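Methyltransferase domain-containing protein (PDB 7CLU) acts as an O-methyltransferase of the prodigiosin pathway, probably moving a methyl group from S-adenosyl-L-methionine to a hydroxyl of a pathway intermediate. Local coordinates at residues Q254-I257 with L258-Y262; Q308-L311 with D312-R315; H75-A78 with A79-A82. All blocks are in the same frame, centred on the assembly; numbering follows the deposited sequence.

Interaction 1: residues Q254-I257 with L258-Y262; sequences QLTI and LRNIY
Leu258, Arg259, Asn260 and Ile261 each give their backbone N-H to the carbonyl four residues back, at Gln254, Leu255, Thr256 and Ile257, so this is one continuous run of alpha-helix with N to O distances of 2.8 to 2.9 Å. Leu255 and Arg259, one turn apart, cross at an angle: the arginine chain bends at chi3 (-71°) and brings its NH1 to 3.3 Å from Leu255 CD2. The carbonyl oxygen of Leu255, which accepts Arg259 N, also lies over one face of the guanidinium, offset toward its rim. Ile257 and Ile261 run side by side in the same direction, CG2 of the first 4.1 Å from CD1 of the second. Thr256 and Asn260 are also aligned, and the threonine methyl CG2 lies 3.7 Å from Asn260 ND2. That amide is held at both ends, ND2 giving a hydrogen bond to the carbonyl of Val227 and OD1 taking one from Arg263. Leu258 packs on Phe271 of strand 270-275 and on Phe314 of helix 307-316, while Gln254 NE2 bonds to the carbonyl of Tyr249. The helix is the crossover of the beta-alpha-beta unit 239-243, 251-264, 270-275 of the Rossmann-like methyltransferase domain. With both ends of its amide bonded, buried Asn260 is probably fixed in rotation, tying the helix to Val227, a residue that binds S-adenosyl-L-homocysteine.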
loop_
_atom_site.group_PDB
_atom_site.type_symbol
_atom_site.label_atom_id
_atom_site.label_comp_id
_atom_site.label_asym_id
_atom_site.label_seq_id
_atom_site.Cartn_x
_atom_site.Cartn_y
_atom_site.Cartn_z
ATOM N N GLN A 254 1.998 23.075 -18.317
ATOM C CA GLN A 254 1.001 22.567 -19.252
ATOM C C GLN A 254 0.633 23.638 -20.269
ATOM O O GLN A 254 0.517 23.360 -21.470
ATOM C CB GLN A 254 -0.240 22.095 -18.500
ATOM C CG GLN A 254 -0.003 20.953 -17.530
ATOM C CD GLN A 254 -1.303 20.441 -16.957
ATOM O OE1 GLN A 254 -2.367 20.592 -17.573
ATOM N NE2 GLN A 254 -1.234 19.821 -15.771
ATOM N N LEU A 255 0.476 24.874 -19.801
ATOM C CA LEU A 255 0.164 25.983 -20.697
ATOM C C LEU A 255 1.264 26.175 -21.737
ATOM O O LEU A 255 0.980 26.418 -22.916
ATOM C CB LEU A 255 -0.035 27.253 -19.874
ATOM C CG LEU A 255 -1.203 28.182 -20.156
ATOM C CD1 LEU A 255 -2.522 27.422 -20.007
ATOM C CD2 LEU A 255 -1.145 29.368 -19.205
ATOM N N THR A 256 2.528 26.063 -21.315
ATOM C CA THR A 256 3.641 26.234 -22.246
ATOM C C THR A 256 3.626 25.153 -23.321
ATOM O O THR A 256 3.762 25.442 -24.518
ATOM C CB THR A 256 4.969 26.214 -21.488
ATOM O OG1 THR A 256 5.049 27.356 -20.625
ATOM C CG2 THR A 256 6.121 26.213 -22.459
ATOM N N ILE A 257 3.467 23.892 -22.901
ATOM C CA ILE A 257 3.361 22.780 -23.845
ATOM C C ILE A 257 2.228 23.025 -24.835
ATOM O O ILE A 257 2.390 22.851 -26.050
ATOM C CB ILE A 257 3.146 21.462 -23.079
ATOM C CG1 ILE A 257 4.423 21.040 -22.346
ATOM C CG2 ILE A 257 2.675 20.397 -24.020
ATOM C CD1 ILE A 257 4.169 20.172 -21.128
ATOM N N LEU A 258 1.056 23.417 -24.325
ATOM C CA LEU A 258 -0.118 23.562 -25.174
ATOM C C LEU A 258 0.039 24.740 -26.127
ATOM O O LEU A 258 -0.359 24.661 -27.298
ATOM C CB LEU A 258 -1.366 23.744 -24.318
ATOM C CG LEU A 258 -1.927 22.561 -23.509
ATOM C CD1 LEU A 258 -2.985 23.086 -22.561
ATOM C CD2 LEU A 258 -2.515 21.497 -24.440
ATOM N N ARG A 259 0.604 25.844 -25.636
ATOM C CA ARG A 259 0.909 26.968 -26.511
ATOM C C ARG A 259 1.962 26.578 -27.540
ATOM O O ARG A 259 1.888 26.988 -28.702
ATOM C CB ARG A 259 1.370 28.167 -25.674
ATOM C CG ARG A 259 0.241 28.876 -24.929
ATOM C CD ARG A 259 0.617 30.316 -24.555
ATOM N NE ARG A 259 1.612 30.349 -23.492
ATOM C CZ ARG A 259 1.336 30.651 -22.225
ATOM N NH1 ARG A 259 0.091 30.957 -21.882
ATOM N NH2 ARG A 259 2.305 30.656 -21.307
ATOM N N ASN A 260 2.943 25.765 -27.136
ATOM C CA ASN A 260 3.974 25.334 -28.078
ATOM C C ASN A 260 3.376 24.505 -29.206
ATOM O O ASN A 260 3.733 24.689 -30.377
ATOM C CB ASN A 260 5.064 24.537 -27.352
ATOM C CG ASN A 260 6.055 25.427 -26.617
ATOM O OD1 ASN A 260 6.063 26.644 -26.802
ATOM N ND2 ASN A 260 6.895 24.821 -25.781
ATOM N N ILE A 261 2.476 23.574 -28.869
ATOM C CA ILE A 261 1.810 22.778 -29.898
ATOM C C ILE A 261 0.893 23.647 -30.748
ATOM O O ILE A 261 0.857 23.512 -31.974
ATOM C CB ILE A 261 1.035 21.617 -29.258
ATOM C CG1 ILE A 261 2.018 20.631 -28.609
ATOM C CG2 ILE A 261 0.165 20.945 -30.314
ATOM C CD1 ILE A 261 1.353 19.513 -27.828
ATOM N N TYR A 262 0.125 24.537 -30.113
ATOM C CA TYR A 262 -0.771 25.413 -30.860
ATOM C C TYR A 262 -0.011 26.216 -31.906
ATOM O O TYR A 262 -0.450 26.318 -33.059
ATOM C CB TYR A 262 -1.501 26.355 -29.907
ATOM C CG TYR A 262 -2.443 27.294 -30.615
ATOM C CD1 TYR A 262 -3.741 26.901 -30.910
ATOM C CD2 TYR A 262 -2.035 28.573 -31.006
ATOM C CE1 TYR A 262 -4.617 27.744 -31.566
ATOM C CE2 TYR A 262 -2.906 29.427 -31.671
ATOM C CZ TYR A 262 -4.198 29.004 -31.945
ATOM O OH TYR A 262 -5.083 29.834 -32.598
#

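Interaction 2: residues Q308-L311 with D312-R315; sequences QEYL and DRFR
Gln308 and Asp312 meet one turn apart, the amide nitrogen NE2 standing 3.6 Å from carboxylate OD1 with the two planes 57° apart, a proximity rather than a hydrogen bond. The Gln308 carbonyl accepts the N-H of Asp312 at 2.8 Å from O to N. Next along, Glu309 O takes Arg313 N in a longer and more bent bond, and the carbonyls of Tyr310 and Leu311 take the N-H groups of Phe314 and Arg315. Glu309 O also lies over one face of the Arg313 guanidinium. The charged ends of Glu309 and Arg313 stay beyond salt-bridge range, OE1 to NH2 being 4.6 Å with the oxygen well out of the guanidinium plane. Each finds partners nearby instead: Glu309 OE2 forms a salt bridge with Lys282 and OE1 accepts from Ser306 N, while Arg313 NH1 bonds to Ser305 OG. Extended from CG to NE, Arg313 carries NH1 to 3.9 Å from Tyr310 CE1, its guanidinium nearly perpendicular to the ring. Phe314 and Tyr310 both pack on Ile334 of strand 332-337. This is an amphipathic helix laid against the central sheet of a class I, Rossmann-like methyltransferase, with Tyr310 beside the predicted proton acceptor His247.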
loop_
_atom_site.group_PDB
_atom_site.type_symbol
_atom_site.label_atom_id
_atom_site.label_comp_id
_atom_site.label_asym_id
_atom_site.label_seq_id
_atom_site.Cartn_x
_atom_site.Cartn_y
_atom_site.Cartn_z
ATOM N N GLN A 308 -12.994 20.514 -16.851
ATOM C CA GLN A 308 -13.126 21.956 -17.054
ATOM C C GLN A 308 -11.782 22.655 -16.941
ATOM O O GLN A 308 -11.484 23.580 -17.711
ATOM C CB GLN A 308 -14.114 22.546 -16.046
ATOM C CG GLN A 308 -14.546 23.965 -16.391
ATOM C CD GLN A 308 -15.369 24.013 -17.672
ATOM O OE1 GLN A 308 -16.223 23.161 -17.905
ATOM N NE2 GLN A 308 -15.082 24.988 -18.524
ATOM N N GLU A 309 -10.955 22.232 -15.977
ATOM C CA GLU A 309 -9.637 22.831 -15.842
ATOM C C GLU A 309 -8.804 22.608 -17.098
ATOM O O GLU A 309 -8.064 23.502 -17.522
ATOM C CB GLU A 309 -8.929 22.275 -14.605
ATOM C CG GLU A 309 -9.293 23.021 -13.333
ATOM C CD GLU A 309 -8.863 22.294 -12.065
ATOM O OE1 GLU A 309 -8.549 21.085 -12.139
ATOM O OE2 GLU A 309 -8.852 22.936 -10.991
ATOM N N TYR A 310 -8.920 21.428 -17.716
ATOM C CA TYR A 310 -8.225 21.204 -18.979
ATOM C C TYR A 310 -8.816 22.064 -20.092
ATOM O O TYR A 310 -8.077 22.624 -20.912
ATOM C CB TYR A 310 -8.276 19.724 -19.361
ATOM C CG TYR A 310 -7.326 18.825 -18.580
ATOM C CD1 TYR A 310 -5.973 19.131 -18.458
ATOM C CD2 TYR A 310 -7.790 17.638 -17.995
ATOM C CE1 TYR A 310 -5.096 18.289 -17.734
ATOM C CE2 TYR A 310 -6.934 16.790 -17.296
ATOM C CZ TYR A 310 -5.596 17.117 -17.176
ATOM O OH TYR A 310 -4.778 16.269 -16.475
ATOM N N LEU A 311 -10.146 22.181 -20.139
ATOM C CA LEU A 311 -10.765 23.063 -21.124
ATOM C C LEU A 311 -10.238 24.482 -20.986
ATOM O O LEU A 311 -9.878 25.115 -21.987
ATOM C CB LEU A 311 -12.286 23.045 -20.976
ATOM C CG LEU A 311 -13.002 21.761 -21.389
ATOM C CD1 LEU A 311 -14.509 21.870 -21.191
ATOM C CD2 LEU A 311 -12.672 21.411 -22.829
ATOM N N ASP A 312 -10.158 24.987 -19.744
ATOM C CA ASP A 312 -9.659 26.337 -19.510
ATOM C C ASP A 312 -8.243 26.500 -20.042
ATOM O O ASP A 312 -7.910 27.533 -20.638
ATOM C CB ASP A 312 -9.698 26.668 -18.015
ATOM C CG ASP A 312 -11.114 26.747 -17.460
ATOM O OD1 ASP A 312 -12.070 26.909 -18.250
ATOM O OD2 ASP A 312 -11.272 26.647 -16.221
ATOM N N ARG A 313 -7.394 25.486 -19.841
ATOM C CA ARG A 313 -6.016 25.579 -20.310
ATOM C C ARG A 313 -5.937 25.512 -21.828
ATOM O O ARG A 313 -5.103 26.196 -22.435
ATOM C CB ARG A 313 -5.160 24.481 -19.666
ATOM C CG ARG A 313 -4.877 24.765 -18.217
ATOM C CD ARG A 313 -4.069 23.689 -17.489
ATOM N NE ARG A 313 -4.375 23.794 -16.065
ATOM C CZ ARG A 313 -4.534 22.757 -15.262
ATOM N NH1 ARG A 313 -4.389 21.525 -15.741
ATOM N NH2 ARG A 313 -4.833 22.952 -13.986
ATOM N N PHE A 314 -6.784 24.692 -22.462
ATOM C CA PHE A 314 -6.850 24.693 -23.920
ATOM C C PHE A 314 -7.169 26.092 -24.448
ATOM O O PHE A 314 -6.476 26.610 -25.334
ATOM C CB PHE A 314 -7.893 23.682 -24.411
ATOM C CG PHE A 314 -7.327 22.320 -24.734
ATOM C CD1 PHE A 314 -6.529 21.641 -23.812
ATOM C CD2 PHE A 314 -7.592 21.716 -25.956
ATOM C CE1 PHE A 314 -6.015 20.374 -24.107
ATOM C CE2 PHE A 314 -7.088 20.455 -26.267
ATOM C CZ PHE A 314 -6.300 19.773 -25.343
ATOM N N ARG A 315 -8.207 26.727 -23.896
ATOM C CA ARG A 315 -8.610 28.047 -24.374
ATOM C C ARG A 315 -7.509 29.072 -24.138
ATOM O O ARG A 315 -7.145 29.825 -25.050
ATOM C CB ARG A 315 -9.914 28.477 -23.701
ATOM C CG ARG A 315 -11.012 27.441 -23.845
ATOM C CD ARG A 315 -12.335 27.881 -23.244
ATOM N NE ARG A 315 -13.429 27.246 -23.965
ATOM C CZ ARG A 315 -14.368 26.483 -23.415
ATOM N NH1 ARG A 315 -14.380 26.258 -22.102
ATOM N NH2 ARG A 315 -15.306 25.946 -24.191
#

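Interaction 3: residues H75-A78 with A79-A82; sequences HLPA and AHRA
Pro77 lies over one face of the His80 imidazole, its CB 3.8 Å from the ring centroid and 16° off the ring normal, a CH-pi contact offset toward the rim. Pro77 CG leans to the ND1 side of the ring, 3.5 Å from that atom. His80 CG sits beside the His80 backbone N (chi1 -58°), which brings the face of the imidazole against the proline ring. Both ring nitrogens are engaged: ND1 bonds to the carbonyl of Tyr66, and NE2 to the backbone N of Leu3 of the second subunit, whose Pro2 also packs on Ala79 and His80. The turn leads from strand 73-75, the second strand of a small antiparallel hairpin, into helix 81-84 within the winged-helix-like dimerisation domain of this O-methyltransferase family. Two backbone bonds close it, His80 N to Pro77 O at 3.0 Å and Arg81 N to Ala78 O at 3.2 Å, each donor well above the carbonyl plane. Leu76 and Arg81 also cross, with leucine CD2 3.9 Å from the arginine CG and lying over one guanidinium face. Arg81 is extended from CG to NE; a water at the guanidinium edge, in its plane, accepts from NE at 3.0 Å and donates to Leu76 O. NH2 bonds to the carbonyl of Arg34. A second water donates to Ala78 O and accepts from Ala82 N.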
loop_
_atom_site.group_PDB
_atom_site.type_symbol
_atom_site.label_atom_id
_atom_site.label_comp_id
_atom_site.label_asym_id
_atom_site.label_seq_id
_atom_site.Cartn_x
_atom_site.Cartn_y
_atom_site.Cartn_z
ATOM N N HIS A 75 0.202 -23.830 -5.726
ATOM C CA HIS A 75 -0.188 -23.904 -7.121
ATOM C C HIS A 75 -0.442 -22.501 -7.658
ATOM O O HIS A 75 -1.180 -21.720 -7.048
ATOM C CB HIS A 75 -1.438 -24.787 -7.290
ATOM C CG HIS A 75 -2.095 -24.645 -8.623
ATOM N ND1 HIS A 75 -1.559 -25.179 -9.774
ATOM C CD2 HIS A 75 -3.244 -24.027 -8.988
ATOM C CE1 HIS A 75 -2.339 -24.879 -10.797
ATOM N NE2 HIS A 75 -3.375 -24.192 -10.346
ATOM N N LEU A 76 0.165 -22.194 -8.799
ATOM C CA LEU A 76 -0.113 -20.935 -9.490
ATOM C C LEU A 76 -1.419 -21.024 -10.275
ATOM O O LEU A 76 -1.513 -21.821 -11.217
ATOM C CB LEU A 76 1.032 -20.584 -10.425
ATOM C CG LEU A 76 0.841 -19.305 -11.231
ATOM C CD1 LEU A 76 0.776 -18.090 -10.294
ATOM C CD2 LEU A 76 1.977 -19.138 -12.240
ATOM N N PRO A 77 -2.438 -20.237 -9.936
ATOM C CA PRO A 77 -3.697 -20.293 -10.689
ATOM C C PRO A 77 -3.496 -19.893 -12.146
ATOM O O PRO A 77 -2.714 -18.991 -12.460
ATOM C CB PRO A 77 -4.597 -19.293 -9.951
ATOM C CG PRO A 77 -4.041 -19.270 -8.543
ATOM C CD PRO A 77 -2.550 -19.406 -8.724
ATOM N N ALA A 78 -4.233 -20.571 -13.033
ATOM C CA ALA A 78 -4.063 -20.357 -14.468
ATOM C C ALA A 78 -4.330 -18.911 -14.845
ATOM O O ALA A 78 -3.583 -18.317 -15.628
ATOM C CB ALA A 78 -4.987 -21.295 -15.253
ATOM N N ALA A 79 -5.385 -18.325 -14.294
ATOM C CA ALA A 79 -5.746 -16.968 -14.670
ATOM C C ALA A 79 -4.807 -15.912 -14.105
ATOM O O ALA A 79 -4.967 -14.737 -14.447
ATOM C CB ALA A 79 -7.182 -16.665 -14.240
ATOM N N HIS A 80 -3.828 -16.285 -13.274
ATOM C CA HIS A 80 -2.830 -15.345 -12.781
ATOM C C HIS A 80 -1.530 -15.398 -13.566
ATOM O O HIS A 80 -0.655 -14.555 -13.337
ATOM C CB HIS A 80 -2.509 -15.619 -11.299
ATOM C CG HIS A 80 -3.697 -15.534 -10.399
ATOM N ND1 HIS A 80 -3.641 -15.883 -9.068
ATOM C CD2 HIS A 80 -4.969 -15.137 -10.630
ATOM C CE1 HIS A 80 -4.834 -15.723 -8.522
ATOM N NE2 HIS A 80 -5.659 -15.272 -9.448
ATOM N N ARG A 81 -1.385 -16.378 -14.462
ATOM C CA ARG A 81 -0.134 -16.582 -15.189
ATOM C C ARG A 81 0.240 -15.362 -16.023
ATOM O O ARG A 81 1.417 -14.989 -16.097
ATOM C CB ARG A 81 -0.255 -17.812 -16.096
ATOM C CG ARG A 81 -0.474 -19.108 -15.337
ATOM C CD ARG A 81 -0.575 -20.328 -16.270
ATOM N NE ARG A 81 -0.299 -21.544 -15.505
ATOM C CZ ARG A 81 0.905 -22.099 -15.397
ATOM N NH1 ARG A 81 1.058 -23.183 -14.647
ATOM N NH2 ARG A 81 1.949 -21.574 -16.042
ATOM N N ALA A 82 -0.746 -14.734 -16.654
ATOM C CA ALA A 82 -0.460 -13.690 -17.628
ATOM C C ALA A 82 0.210 -12.485 -16.981
ATOM O O ALA A 82 0.952 -11.760 -17.655
ATOM C CB ALA A 82 -1.747 -13.274 -18.338
HETATM O O HOH W 1 -2.310 -22.664 -13.611
HETATM O O HOH W 2 -3.191 -16.152 -17.163
#

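Interactions 1 and 2 are neighbours, their centres about 12 Å apart, on two helices of the methyltransferase domain that pack directly together. Gln254 OE1 and Arg313 NH1 approach to 2.9 Å, and Leu258 CD2 meets Phe314 CE1 at 3.7 Å. Both come close to the predicted active site: the side chain of Tyr310 comes within about 4 Å of that of His247, and that of Gln254 within about 5 Å. Ile261 lies about 4 Å from Val227 of the cofactor site, side chain to side chain. Interaction 3 belongs to the dimerisation domain across the chain's centre, with centres about 45 and 44 Å from those of interactions 1 and 2, and faces the second subunit.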